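Local structure of protein phosphotransferase ChpT (4QPK) at residues B[47-52]-B[206-211]; B[144-149]-B[223-228]; B[150-155]-B[216-221]; B[167-172]-B[180-185]. The protein acts as a homodimeric phosphotransferase in a phosphorelay that controls growth, division and survival of Brucella abortus inside host cells. All coordinates share one frame; numbering follows the deposited sequence.

How the contacts relate
Contacts 2 and 3 join the same two helices, 144-160 and 213-225, and their centres lie about 8 Å apart. Contact 4 is the beta hairpin packed against helix 144-160. It touches contact 3 through Leu150 and Leu154 and contact 2 through Phe180. These three contacts join the helices and the sheet within the kinase-like C-terminal domain. Contact 1 ties a loop of this domain to helix 43-74, which carries His56, the histidine phosphorylated in the relay and unmodified here. It meets contact 3 where Leu50 packs on Tyr217; the centres of the two contacts are about 14 Å apart. Contact 4 lies farther from contact 1, about 26 Å between centres. Contacts 1, 2 and 3 also touch the second subunit.

Contact 1: B[47-52]-B[206-211]; sequences GALLCS and EPIDAH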
loop_
_atom_site.group_PDB
_atom_site.type_symbol
_atom_site.label_atom_id
_atom_site.label_comp_id
_atom_site.label_asym_id
_atom_site.label_seq_id
_atom_site.Cartn_x
_atom_site.Cartn_y
_atom_site.Cartn_z
ATOM N N GLY B 47 3.305 7.321 -5.971
ATOM C CA GLY B 47 2.257 6.519 -5.368
ATOM C C GLY B 47 2.395 5.060 -5.766
ATOM O O GLY B 47 2.265 4.169 -4.930
ATOM N N ALA B 48 2.636 4.816 -7.051
ATOM C CA ALA B 48 2.782 3.439 -7.537
ATOM C C ALA B 48 3.966 2.720 -6.895
ATOM O O ALA B 48 3.838 1.569 -6.468
ATOM C CB ALA B 48 2.927 3.417 -9.061
ATOM N N LEU B 49 5.121 3.390 -6.824
ATOM C CA LEU B 49 6.303 2.745 -6.267
ATOM C C LEU B 49 6.160 2.506 -4.761
ATOM O O LEU B 49 6.599 1.470 -4.254
ATOM C CB LEU B 49 7.559 3.576 -6.569
ATOM C CG LEU B 49 7.913 3.547 -8.054
ATOM C CD1 LEU B 49 9.075 4.497 -8.336
ATOM C CD2 LEU B 49 8.252 2.127 -8.510
ATOM N N LEU B 50 5.539 3.438 -4.040
ATOM C CA LEU B 50 5.292 3.200 -2.611
ATOM C C LEU B 50 4.362 2.008 -2.414
ATOM O O LEU B 50 4.596 1.167 -1.549
ATOM C CB LEU B 50 4.702 4.435 -1.923
ATOM C CG LEU B 50 5.642 5.627 -1.739
ATOM C CD1 LEU B 50 4.866 6.821 -1.197
ATOM C CD2 LEU B 50 6.778 5.269 -0.798
ATOM N N CYS B 51 3.319 1.926 -3.227
ATOM C CA CYS B 51 2.429 0.767 -3.160
ATOM C C CYS B 51 3.159 -0.543 -3.478
ATOM O O CYS B 51 2.932 -1.554 -2.812
ATOM C CB CYS B 51 1.234 0.963 -4.106
ATOM S SG CYS B 51 0.002 2.156 -3.464
ATOM N N SER B 52 4.024 -0.537 -4.491
ATOM C CA SER B 52 4.814 -1.727 -4.820
ATOM C C SER B 52 5.717 -2.145 -3.658
ATOM O O SER B 52 5.909 -3.334 -3.392
ATOM C CB SER B 52 5.666 -1.479 -6.068
ATOM O OG SER B 52 4.886 -1.613 -7.242
ATOM N N GLU B 206 20.600 4.610 -11.912
ATOM C CA GLU B 206 19.453 3.895 -12.470
ATOM C C GLU B 206 18.144 4.499 -11.954
ATOM O O GLU B 206 18.125 5.119 -10.891
ATOM C CB GLU B 206 19.542 2.403 -12.140
ATOM C CG GLU B 206 19.501 2.082 -10.668
ATOM C CD GLU B 206 19.704 0.604 -10.403
ATOM O OE1 GLU B 206 19.544 -0.194 -11.351
ATOM O OE2 GLU B 206 20.025 0.236 -9.251
ATOM N N PRO B 207 17.049 4.343 -12.713
ATOM C CA PRO B 207 15.784 4.980 -12.323
ATOM C C PRO B 207 15.278 4.535 -10.945
ATOM O O PRO B 207 15.529 3.399 -10.540
ATOM C CB PRO B 207 14.816 4.530 -13.423
ATOM C CG PRO B 207 15.701 4.200 -14.594
ATOM C CD PRO B 207 16.939 3.626 -13.996
ATOM N N ILE B 208 14.582 5.420 -10.239
ATOM C CA ILE B 208 13.987 5.064 -8.946
ATOM C C ILE B 208 13.012 3.905 -9.148
ATOM O O ILE B 208 12.229 3.913 -10.100
ATOM C CB ILE B 208 13.267 6.275 -8.300
ATOM C CG1 ILE B 208 14.236 7.448 -8.112
ATOM C CG2 ILE B 208 12.641 5.892 -6.975
ATOM C CD1 ILE B 208 15.405 7.140 -7.207
ATOM N N ASP B 209 13.079 2.900 -8.281
ATOM C CA ASP B 209 12.179 1.744 -8.355
ATOM C C ASP B 209 11.622 1.410 -6.976
ATOM O O ASP B 209 11.763 2.206 -6.059
ATOM C CB ASP B 209 12.889 0.523 -8.955
ATOM C CG ASP B 209 14.122 0.091 -8.162
ATOM O OD1 ASP B 209 15.025 -0.520 -8.775
ATOM O OD2 ASP B 209 14.197 0.330 -6.938
ATOM N N ALA B 210 11.011 0.235 -6.820
ATOM C CA ALA B 210 10.340 -0.093 -5.556
ATOM C C ALA B 210 11.317 -0.260 -4.402
ATOM O O ALA B 210 10.929 -0.236 -3.231
ATOM C CB ALA B 210 9.496 -1.364 -5.700
ATOM N N HIS B 211 12.590 -0.429 -4.720
ATOM C CA HIS B 211 13.566 -0.518 -3.654
ATOM C C HIS B 211 14.057 0.889 -3.296
ATOM O O HIS B 211 13.940 1.317 -2.138
ATOM C CB HIS B 211 14.702 -1.459 -4.060
ATOM C CG HIS B 211 14.298 -2.903 -4.060
ATOM N ND1 HIS B 211 13.968 -3.589 -5.211
ATOM C CD2 HIS B 211 14.139 -3.782 -3.041
ATOM C CE1 HIS B 211 13.640 -4.832 -4.902
ATOM N NE2 HIS B 211 13.735 -4.974 -3.591
#
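Asp209 OD2 accepts a hydrogen bond from His211 N at 2.8 Å. The carboxylate thus closes an Asx turn, with the N-H arriving from above its plane, 40° out of it. This turn shapes the 206-211 loop of the C-terminal domain, which rests on helix 43-74 of the dimerization and phosphotransfer domain. No hydrogen bond joins the two segments, and the touch is van der Waals packing, largely of Leu49 methyls on peptide atoms. Leu49 CG stands anti to the carbonyl carbon (chi1 -70°), and its two methyls rest at successive points along the loop backbone. CD1 lies 3.7 Å from Ile208 O and 4.1 Å from Ile208 CG2. CD2 meets the next peptide, 3.8 Å from Asp209 C and 3.7 Å from Ala210 N. Val213 and Leu41 pack round Leu49 and Ile208 as well. Near the turn, the His211 ring meets His56, the residue phosphorylated in the relay, edge to face. The loop therefore lies next to the phosphotransfer histidine, which is unmodified here. Ser52 sits one turn along the helix from Leu49. Its OG bonds across the subunit interface to Ala105 N of the second subunit, while Ser52 CB touches Ala210 CB at 3.8 Å.

Contact 2: B[144-149]-B[223-228]; sequences KNKVKL and EEAGMK
Glu224 begins the contact, laying its CG 3.3 Å from Asn145 ND2. The chain bends at chi2 (53°), and its OE2 stays 4.1 Å from Asn145 ND2. The carboxylate and amide planes stand 79° apart, and no hydrogen bond crosses here. The touch is the amide nitrogen against a methylene. Ala225 follows, where the two backbones come nearest. Its CB packs on Lys146 CG at 3.8 Å. Its carbonyl oxygen, Ala225 O, meets Lys146 CE at 3.7 Å. Gly226 then turns the chain out of the helix with a positive phi of 70°. This is a Schellman motif with two bonds back into the last turn, one of them Gly226 N to Glu223 O. The turn brings Met227 round to face helix 144-160. Met227 SD lies 3.8 Å from Lys146 CG and lies across the extended lysine chain at about a right angle. The same sulfur touches Leu149 CD2 at 3.9 Å. Lys228 leads into strand 229-233, and its backbone pairs with that of Glu243. The contact thus closes one end of the helix pair 144-160 and 213-225. Met227 touches Phe180 of strand 178-185 and Ala242 of strand 238-242, while Glu224 packs on Leu44 of the second subunit.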
loop_
_atom_site.group_PDB
_atom_site.type_symbol
_atom_site.label_atom_id
_atom_site.label_comp_id
_atom_site.label_asym_id
_atom_site.label_seq_id
_atom_site.Cartn_x
_atom_site.Cartn_y
_atom_site.Cartn_z
ATOM N N LYS B 144 2.599 15.760 10.937
ATOM C CA LYS B 144 2.585 14.397 10.400
ATOM C C LYS B 144 3.833 14.060 9.607
ATOM O O LYS B 144 4.379 12.977 9.764
ATOM C CB LYS B 144 1.335 14.164 9.542
ATOM C CG LYS B 144 1.176 15.097 8.347
ATOM C CD LYS B 144 -0.140 14.853 7.601
ATOM C CE LYS B 144 -0.245 15.785 6.388
ATOM N NZ LYS B 144 -1.563 15.703 5.704
ATOM N N ASN B 145 4.314 14.977 8.771
ATOM C CA ASN B 145 5.460 14.633 7.946
ATOM C C ASN B 145 6.765 14.513 8.739
ATOM O O ASN B 145 7.685 13.813 8.305
ATOM C CB ASN B 145 5.590 15.631 6.797
ATOM C CG ASN B 145 4.546 15.388 5.724
ATOM O OD1 ASN B 145 4.114 14.251 5.527
ATOM N ND2 ASN B 145 4.071 16.455 5.095
ATOM N N LYS B 146 6.847 15.166 9.901
ATOM C CA LYS B 146 8.017 14.976 10.754
ATOM C C LYS B 146 8.003 13.572 11.369
ATOM O O LYS B 146 9.039 12.912 11.466
ATOM C CB LYS B 146 8.072 16.050 11.848
ATOM C CG LYS B 146 8.192 17.467 11.260
ATOM C CD LYS B 146 8.557 18.526 12.319
ATOM C CE LYS B 146 8.496 19.923 11.688
ATOM N NZ LYS B 146 8.743 21.003 12.685
ATOM N N VAL B 147 6.827 13.097 11.768
ATOM C CA VAL B 147 6.755 11.741 12.322
ATOM C C VAL B 147 6.940 10.689 11.224
ATOM O O VAL B 147 7.563 9.646 11.451
ATOM C CB VAL B 147 5.443 11.490 13.064
ATOM C CG1 VAL B 147 5.473 10.091 13.687
ATOM C CG2 VAL B 147 5.239 12.542 14.179
ATOM N N LYS B 148 6.418 10.951 10.026
ATOM C CA LYS B 148 6.681 10.032 8.912
ATOM C C LYS B 148 8.180 9.999 8.565
ATOM O O LYS B 148 8.733 8.924 8.310
ATOM C CB LYS B 148 5.825 10.411 7.691
ATOM C CG LYS B 148 4.315 10.265 7.948
ATOM C CD LYS B 148 3.471 10.589 6.703
ATOM C CE LYS B 148 3.574 9.423 5.671
ATOM N NZ LYS B 148 2.695 9.676 4.504
ATOM N N LEU B 149 8.847 11.153 8.601
ATOM C CA LEU B 149 10.293 11.192 8.399
ATOM C C LEU B 149 10.993 10.289 9.431
ATOM O O LEU B 149 11.838 9.473 9.077
ATOM C CB LEU B 149 10.818 12.631 8.493
ATOM C CG LEU B 149 12.344 12.747 8.600
ATOM C CD1 LEU B 149 13.010 12.230 7.336
ATOM C CD2 LEU B 149 12.727 14.214 8.865
ATOM N N GLU B 223 12.567 17.313 3.213
ATOM C CA GLU B 223 12.449 18.592 2.515
ATOM C C GLU B 223 11.110 19.259 2.817
ATOM O O GLU B 223 11.048 20.459 3.107
ATOM C CB GLU B 223 12.644 18.404 1.002
ATOM C CG GLU B 223 12.376 19.673 0.224
ATOM C CD GLU B 223 12.702 19.557 -1.260
ATOM O OE1 GLU B 223 12.419 18.496 -1.858
ATOM O OE2 GLU B 223 13.227 20.544 -1.824
ATOM N N GLU B 224 10.039 18.470 2.770
ATOM C CA GLU B 224 8.698 18.955 3.047
ATOM C C GLU B 224 8.556 19.492 4.462
ATOM O O GLU B 224 7.883 20.493 4.689
ATOM C CB GLU B 224 7.687 17.823 2.825
ATOM C CG GLU B 224 6.246 18.132 3.198
ATOM C CD GLU B 224 5.697 19.379 2.572
ATOM O OE1 GLU B 224 6.073 19.691 1.419
ATOM O OE2 GLU B 224 4.870 20.043 3.246
ATOM N N ALA B 225 9.195 18.813 5.404
ATOM C CA ALA B 225 9.084 19.151 6.816
ATOM C C ALA B 225 10.018 20.295 7.228
ATOM O O ALA B 225 9.954 20.781 8.359
ATOM C CB ALA B 225 9.374 17.911 7.671
ATOM N N GLY B 226 10.883 20.719 6.314
ATOM C CA GLY B 226 11.873 21.737 6.630
ATOM C C GLY B 226 12.960 21.239 7.570
ATOM O O GLY B 226 13.546 22.017 8.333
ATOM N N MET B 227 13.244 19.942 7.516
ATOM C CA MET B 227 14.287 19.351 8.341
ATOM C C MET B 227 15.428 18.844 7.469
ATOM O O MET B 227 15.235 18.507 6.302
ATOM C CB MET B 227 13.728 18.214 9.210
ATOM C CG MET B 227 12.651 18.649 10.168
ATOM S SD MET B 227 11.954 17.285 11.118
ATOM C CE MET B 227 13.280 16.863 12.241
ATOM N N LYS B 228 16.618 18.815 8.050
ATOM C CA LYS B 228 17.821 18.392 7.366
ATOM C C LYS B 228 18.335 17.105 7.990
ATOM O O LYS B 228 18.454 17.019 9.207
ATOM C CB LYS B 228 18.873 19.502 7.452
ATOM C CG LYS B 228 20.250 19.156 6.950
ATOM C CD LYS B 228 21.165 20.371 7.105
ATOM C CE LYS B 228 22.615 20.035 6.805
ATOM N NZ LYS B 228 23.517 21.178 7.136
#

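Contact 3: B[150-155]-B[216-221]; sequences LLNMLL and YYTLLL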
loop_
_atom_site.group_PDB
_atom_site.type_symbol
_atom_site.label_atom_id
_atom_site.label_comp_id
_atom_site.label_asym_id
_atom_site.label_seq_id
_atom_site.Cartn_x
_atom_site.Cartn_y
_atom_site.Cartn_z
ATOM N N LEU B 150 10.610 10.436 10.700
ATOM C CA LEU B 150 11.175 9.627 11.774
ATOM C C LEU B 150 11.075 8.125 11.467
ATOM O O LEU B 150 12.074 7.406 11.520
ATOM C CB LEU B 150 10.480 9.970 13.107
ATOM C CG LEU B 150 10.747 9.090 14.339
ATOM C CD1 LEU B 150 12.212 9.070 14.708
ATOM C CD2 LEU B 150 9.893 9.570 15.508
ATOM N N LEU B 151 9.879 7.647 11.131
ATOM C CA LEU B 151 9.705 6.224 10.863
ATOM C C LEU B 151 10.503 5.781 9.634
ATOM O O LEU B 151 11.032 4.676 9.599
ATOM C CB LEU B 151 8.222 5.879 10.685
ATOM C CG LEU B 151 7.378 5.984 11.954
ATOM C CD1 LEU B 151 5.920 5.674 11.611
ATOM C CD2 LEU B 151 7.869 5.018 13.022
ATOM N N ASN B 152 10.591 6.637 8.620
ATOM C CA ASN B 152 11.369 6.277 7.444
ATOM C C ASN B 152 12.875 6.249 7.724
ATOM O O ASN B 152 13.602 5.468 7.123
ATOM C CB ASN B 152 11.055 7.221 6.288
ATOM C CG ASN B 152 9.825 6.767 5.510
ATOM O OD1 ASN B 152 9.932 5.962 4.583
ATOM N ND2 ASN B 152 8.660 7.242 5.917
ATOM N N MET B 153 13.328 7.083 8.647
ATOM C CA MET B 153 14.712 7.034 9.089
ATOM C C MET B 153 15.019 5.704 9.794
ATOM O O MET B 153 16.147 5.235 9.750
ATOM C CB MET B 153 15.017 8.219 10.018
ATOM C CG MET B 153 15.104 9.533 9.279
ATOM S SD MET B 153 15.353 10.957 10.351
ATOM C CE MET B 153 17.047 10.757 10.903
ATOM N N LEU B 154 14.024 5.092 10.448
ATOM C CA LEU B 154 14.245 3.771 11.046
ATOM C C LEU B 154 14.558 2.747 9.972
ATOM O O LEU B 154 15.371 1.845 10.169
ATOM C CB LEU B 154 13.015 3.300 11.822
ATOM C CG LEU B 154 12.440 4.250 12.855
ATOM C CD1 LEU B 154 11.341 3.531 13.649
ATOM C CD2 LEU B 154 13.541 4.781 13.744
ATOM N N LEU B 155 13.893 2.874 8.825
ATOM C CA LEU B 155 14.114 1.914 7.750
ATOM C C LEU B 155 15.511 2.092 7.152
ATOM O O LEU B 155 16.178 1.109 6.811
ATOM C CB LEU B 155 13.029 2.048 6.665
ATOM C CG LEU B 155 11.606 1.720 7.127
ATOM C CD1 LEU B 155 10.636 1.847 5.944
ATOM C CD2 LEU B 155 11.541 0.318 7.688
ATOM N N TYR B 216 14.392 7.747 -1.392
ATOM C CA TYR B 216 13.919 8.946 -2.071
ATOM C C TYR B 216 12.833 9.619 -1.246
ATOM O O TYR B 216 12.877 10.821 -0.973
ATOM C CB TYR B 216 13.401 8.593 -3.474
ATOM C CG TYR B 216 12.654 9.732 -4.126
ATOM C CD1 TYR B 216 13.324 10.736 -4.810
ATOM C CD2 TYR B 216 11.271 9.816 -4.023
ATOM C CE1 TYR B 216 12.625 11.786 -5.393
ATOM C CE2 TYR B 216 10.569 10.863 -4.592
ATOM C CZ TYR B 216 11.246 11.840 -5.276
ATOM O OH TYR B 216 10.528 12.878 -5.840
ATOM N N TYR B 217 11.868 8.814 -0.813
ATOM C CA TYR B 217 10.731 9.298 -0.040
ATOM C C TYR B 217 11.159 9.921 1.288
ATOM O O TYR B 217 10.597 10.939 1.732
ATOM C CB TYR B 217 9.765 8.135 0.199
ATOM C CG TYR B 217 8.455 8.489 0.889
ATOM C CD1 TYR B 217 7.559 9.385 0.328
ATOM C CD2 TYR B 217 8.101 7.877 2.090
ATOM C CE1 TYR B 217 6.359 9.685 0.957
ATOM C CE2 TYR B 217 6.903 8.173 2.725
ATOM C CZ TYR B 217 6.034 9.073 2.153
ATOM O OH TYR B 217 4.846 9.353 2.796
ATOM N N THR B 218 12.146 9.304 1.926
ATOM C CA THR B 218 12.678 9.816 3.186
ATOM C C THR B 218 13.192 11.252 3.011
ATOM O O THR B 218 12.871 12.144 3.799
ATOM C CB THR B 218 13.818 8.918 3.710
ATOM O OG1 THR B 218 13.331 7.574 3.887
ATOM C CG2 THR B 218 14.352 9.451 5.041
ATOM N N LEU B 219 13.965 11.469 1.951
ATOM C CA LEU B 219 14.526 12.792 1.668
ATOM C C LEU B 219 13.424 13.783 1.302
ATOM O O LEU B 219 13.473 14.949 1.684
ATOM C CB LEU B 219 15.560 12.691 0.543
ATOM C CG LEU B 219 16.790 11.869 0.937
ATOM C CD1 LEU B 219 17.578 11.457 -0.284
ATOM C CD2 LEU B 219 17.683 12.632 1.919
ATOM N N LEU B 220 12.423 13.309 0.565
ATOM C CA LEU B 220 11.294 14.143 0.187
ATOM C C LEU B 220 10.524 14.631 1.417
ATOM O O LEU B 220 10.119 15.800 1.483
ATOM C CB LEU B 220 10.358 13.364 -0.744
ATOM C CG LEU B 220 9.262 14.109 -1.490
ATOM C CD1 LEU B 220 9.883 15.094 -2.470
ATOM C CD2 LEU B 220 8.384 13.108 -2.224
ATOM N N LEU B 221 10.334 13.741 2.390
ATOM C CA LEU B 221 9.653 14.102 3.626
ATOM C C LEU B 221 10.466 15.133 4.406
ATOM O O LEU B 221 9.916 16.093 4.927
ATOM C CB LEU B 221 9.401 12.862 4.502
ATOM C CG LEU B 221 8.351 11.870 4.006
ATOM C CD1 LEU B 221 8.445 10.591 4.837
ATOM C CD2 LEU B 221 6.960 12.466 4.100
#
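Asn152 points its amide at the edge of the Tyr217 ring, with OD1 in the ring plane and 3.6 Å from CD2 of Tyr217. The amide and ring planes stand 73° apart. The tyrosine ring gets there because its CG is anti to the backbone N (chi1 -175°). Leu221 fills the corner between the two flat groups. Its CD1 sits over one face of the Tyr217 ring, offset toward the rim, and 3.5 Å from Asn152 ND2. Thr218 runs past Asn152 in the opposite direction, and its OG1 comes closest to Asn152 CB, at 3.3 Å. Thr218 CG2 lies 4.3 Å from Met153 CG. These residues pack two roughly antiparallel helices of the kinase-like domain. Over these segments the axes approach to 9.4 Å, their N-to-C directions 149° apart. No hydrogen bond links the two segments, yet the buried polar groups have partners. Asn152 OD1 accepts from Gln214 NE2, and Asn152 ND2 donates to Lys148 O and Ala102 O. Thr218 OG1 bonds to Gln214 O, and Tyr217 OH to Lys148 NZ. Opposite partners at OD1 and ND2 are consistent with the amide held this way round, its oxygen near a probably slightly positive ring edge.

Contact 4: B[167-172]-B[180-185]; sequences LAVRLE and FVITVK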
loop_
_atom_site.group_PDB
_atom_site.type_symbol
_atom_site.label_atom_id
_atom_site.label_comp_id
_atom_site.label_asym_id
_atom_site.label_seq_id
_atom_site.Cartn_x
_atom_site.Cartn_y
_atom_site.Cartn_z
ATOM N N LEU B 167 19.525 -0.933 16.869
ATOM C CA LEU B 167 19.017 0.311 16.325
ATOM C C LEU B 167 18.343 1.029 17.482
ATOM O O LEU B 167 17.398 0.512 18.086
ATOM C CB LEU B 167 18.046 0.073 15.147
ATOM C CG LEU B 167 17.604 1.331 14.378
ATOM C CD1 LEU B 167 17.155 0.939 12.967
ATOM C CD2 LEU B 167 16.481 2.105 15.072
ATOM N N ALA B 168 18.848 2.211 17.809
ATOM C CA ALA B 168 18.346 2.972 18.949
ATOM C C ALA B 168 17.827 4.317 18.478
ATOM O O ALA B 168 18.516 5.044 17.761
ATOM C CB ALA B 168 19.443 3.168 19.998
ATOM N N VAL B 169 16.613 4.636 18.899
ATOM C CA VAL B 169 15.962 5.897 18.568
ATOM C C VAL B 169 15.938 6.831 19.758
ATOM O O VAL B 169 15.579 6.407 20.859
ATOM C CB VAL B 169 14.507 5.655 18.121
ATOM C CG1 VAL B 169 13.887 6.961 17.620
ATOM C CG2 VAL B 169 14.470 4.606 17.056
ATOM N N ARG B 170 16.322 8.090 19.553
ATOM C CA ARG B 170 16.090 9.129 20.560
ATOM C C ARG B 170 15.369 10.330 19.984
ATOM O O ARG B 170 15.781 10.887 18.962
ATOM C CB ARG B 170 17.408 9.612 21.195
ATOM C CG ARG B 170 18.190 8.537 21.886
ATOM C CD ARG B 170 19.236 9.118 22.821
ATOM N NE ARG B 170 19.925 10.265 22.239
ATOM C CZ ARG B 170 21.069 10.198 21.562
ATOM N NH1 ARG B 170 21.654 9.025 21.346
ATOM N NH2 ARG B 170 21.622 11.309 21.085
ATOM N N LEU B 171 14.301 10.735 20.657
ATOM C CA LEU B 171 13.607 11.967 20.340
ATOM C C LEU B 171 14.107 13.059 21.263
ATOM O O LEU B 171 14.069 12.909 22.491
ATOM C CB LEU B 171 12.093 11.811 20.504
ATOM C CG LEU B 171 11.417 10.613 19.847
ATOM C CD1 LEU B 171 9.912 10.786 19.946
ATOM C CD2 LEU B 171 11.853 10.491 18.412
ATOM N N GLU B 172 14.561 14.154 20.670
ATOM C CA GLU B 172 15.145 15.267 21.415
ATOM C C GLU B 172 14.549 16.589 20.942
ATOM O O GLU B 172 13.673 16.601 20.083
ATOM C CB GLU B 172 16.668 15.272 21.251
ATOM C CG GLU B 172 17.337 13.975 21.712
ATOM C CD GLU B 172 18.841 13.936 21.451
ATOM O OE1 GLU B 172 19.368 14.847 20.774
ATOM O OE2 GLU B 172 19.495 12.979 21.923
ATOM N N PHE B 180 15.600 14.185 15.744
ATOM C CA PHE B 180 15.539 12.727 15.751
ATOM C C PHE B 180 16.936 12.153 15.635
ATOM O O PHE B 180 17.698 12.545 14.762
ATOM C CB PHE B 180 14.671 12.186 14.596
ATOM C CG PHE B 180 13.310 12.810 14.504
ATOM C CD1 PHE B 180 12.767 13.130 13.259
ATOM C CD2 PHE B 180 12.553 13.052 15.648
ATOM C CE1 PHE B 180 11.505 13.697 13.156
ATOM C CE2 PHE B 180 11.292 13.619 15.554
ATOM C CZ PHE B 180 10.764 13.939 14.300
ATOM N N VAL B 181 17.267 11.202 16.496
ATOM C CA VAL B 181 18.578 10.585 16.434
ATOM C C VAL B 181 18.431 9.078 16.328
ATOM O O VAL B 181 17.869 8.434 17.212
ATOM C CB VAL B 181 19.431 10.946 17.665
ATOM C CG1 VAL B 181 20.857 10.465 17.458
ATOM C CG2 VAL B 181 19.391 12.466 17.897
ATOM N N ILE B 182 18.936 8.526 15.233
ATOM C CA ILE B 182 18.883 7.090 15.000
ATOM C C ILE B 182 20.311 6.571 14.954
ATOM O O ILE B 182 21.087 6.934 14.062
ATOM C CB ILE B 182 18.139 6.753 13.686
ATOM C CG1 ILE B 182 16.629 6.893 13.883
ATOM C CG2 ILE B 182 18.407 5.326 13.261
ATOM C CD1 ILE B 182 16.119 8.319 13.856
ATOM N N THR B 183 20.656 5.741 15.932
ATOM C CA THR B 183 22.016 5.233 16.066
ATOM C C THR B 183 22.068 3.729 15.842
ATOM O O THR B 183 21.382 2.970 16.532
ATOM C CB THR B 183 22.596 5.555 17.461
ATOM O OG1 THR B 183 22.473 6.957 17.721
ATOM C CG2 THR B 183 24.072 5.159 17.510
ATOM N N VAL B 184 22.864 3.299 14.869
ATOM C CA VAL B 184 22.996 1.874 14.596
ATOM C C VAL B 184 24.421 1.353 14.800
ATOM O O VAL B 184 25.410 2.036 14.522
ATOM C CB VAL B 184 22.521 1.513 13.164
ATOM C CG1 VAL B 184 21.017 1.754 13.036
ATOM C CG2 VAL B 184 23.282 2.309 12.110
ATOM N N LYS B 185 24.482 0.137 15.329
ATOM C CA LYS B 185 25.724 -0.603 15.562
ATOM C C LYS B 185 25.520 -2.037 15.149
ATOM O O LYS B 185 24.451 -2.592 15.371
ATOM C CB LYS B 185 26.131 -0.527 17.032
ATOM C CG LYS B 185 26.719 0.793 17.355
ATOM C CD LYS B 185 26.521 1.247 18.772
ATOM C CE LYS B 185 27.100 2.640 18.818
ATOM N NZ LYS B 185 26.667 3.609 19.791
HETATM O O HOH W 1 20.102 7.337 18.926
HETATM O O HOH W 2 24.172 8.344 19.198
#
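Ala168 and Thr183 form a hydrogen-bonded pair of this antiparallel beta hairpin, giving and taking one backbone bond each. Ala168 N reaches Thr183 O at 2.9 Å, and Thr183 N reaches Ala168 O at 2.9 Å. Arg170 and Val181 repeat the pattern, with Arg170 N to Val181 O at 2.8 Å, and Val181 N gives its proton to Arg170 O. Val169 lies between the two pairs, opposite Ile182. Its backbone bonds instead to Thr134 and Glu136 of strand 132-136, on the other side of strand 166-173. Ala168 O has a further donor, a water that also bonds to Thr183 OG1 at 2.7 Å. A second water bonds to Thr183 OG1 and more weakly to Arg170 NH1. On the face that carries Ala168, Arg170, Val181 and Thr183, Arg170 bends at chi3 (-42°) and turns its guanidinium side-on to Glu172. NE and NH2 of Arg170 both hold Glu172 OE2, each at 2.8 Å, in a salt bridge. Glu172 OE1 has its own partner, Arg179. One face of the guanidinium lies against Val181, whose CG1 is 3.8 Å from Arg170 NH2. The other sheet face is apolar. Leu167 CG packs on Val184 CG1 at 3.7 Å, and Leu171 CD2 touches Phe180 CD2. Leu150 and Leu154 of helix 144-160 pack on this face. The hairpin is thus two-sided, with a helix-covered apolar face and a mixed face carrying Thr183 and the Arg170-Glu172 pair, where a carboxylate held by two arginines probably stays charged.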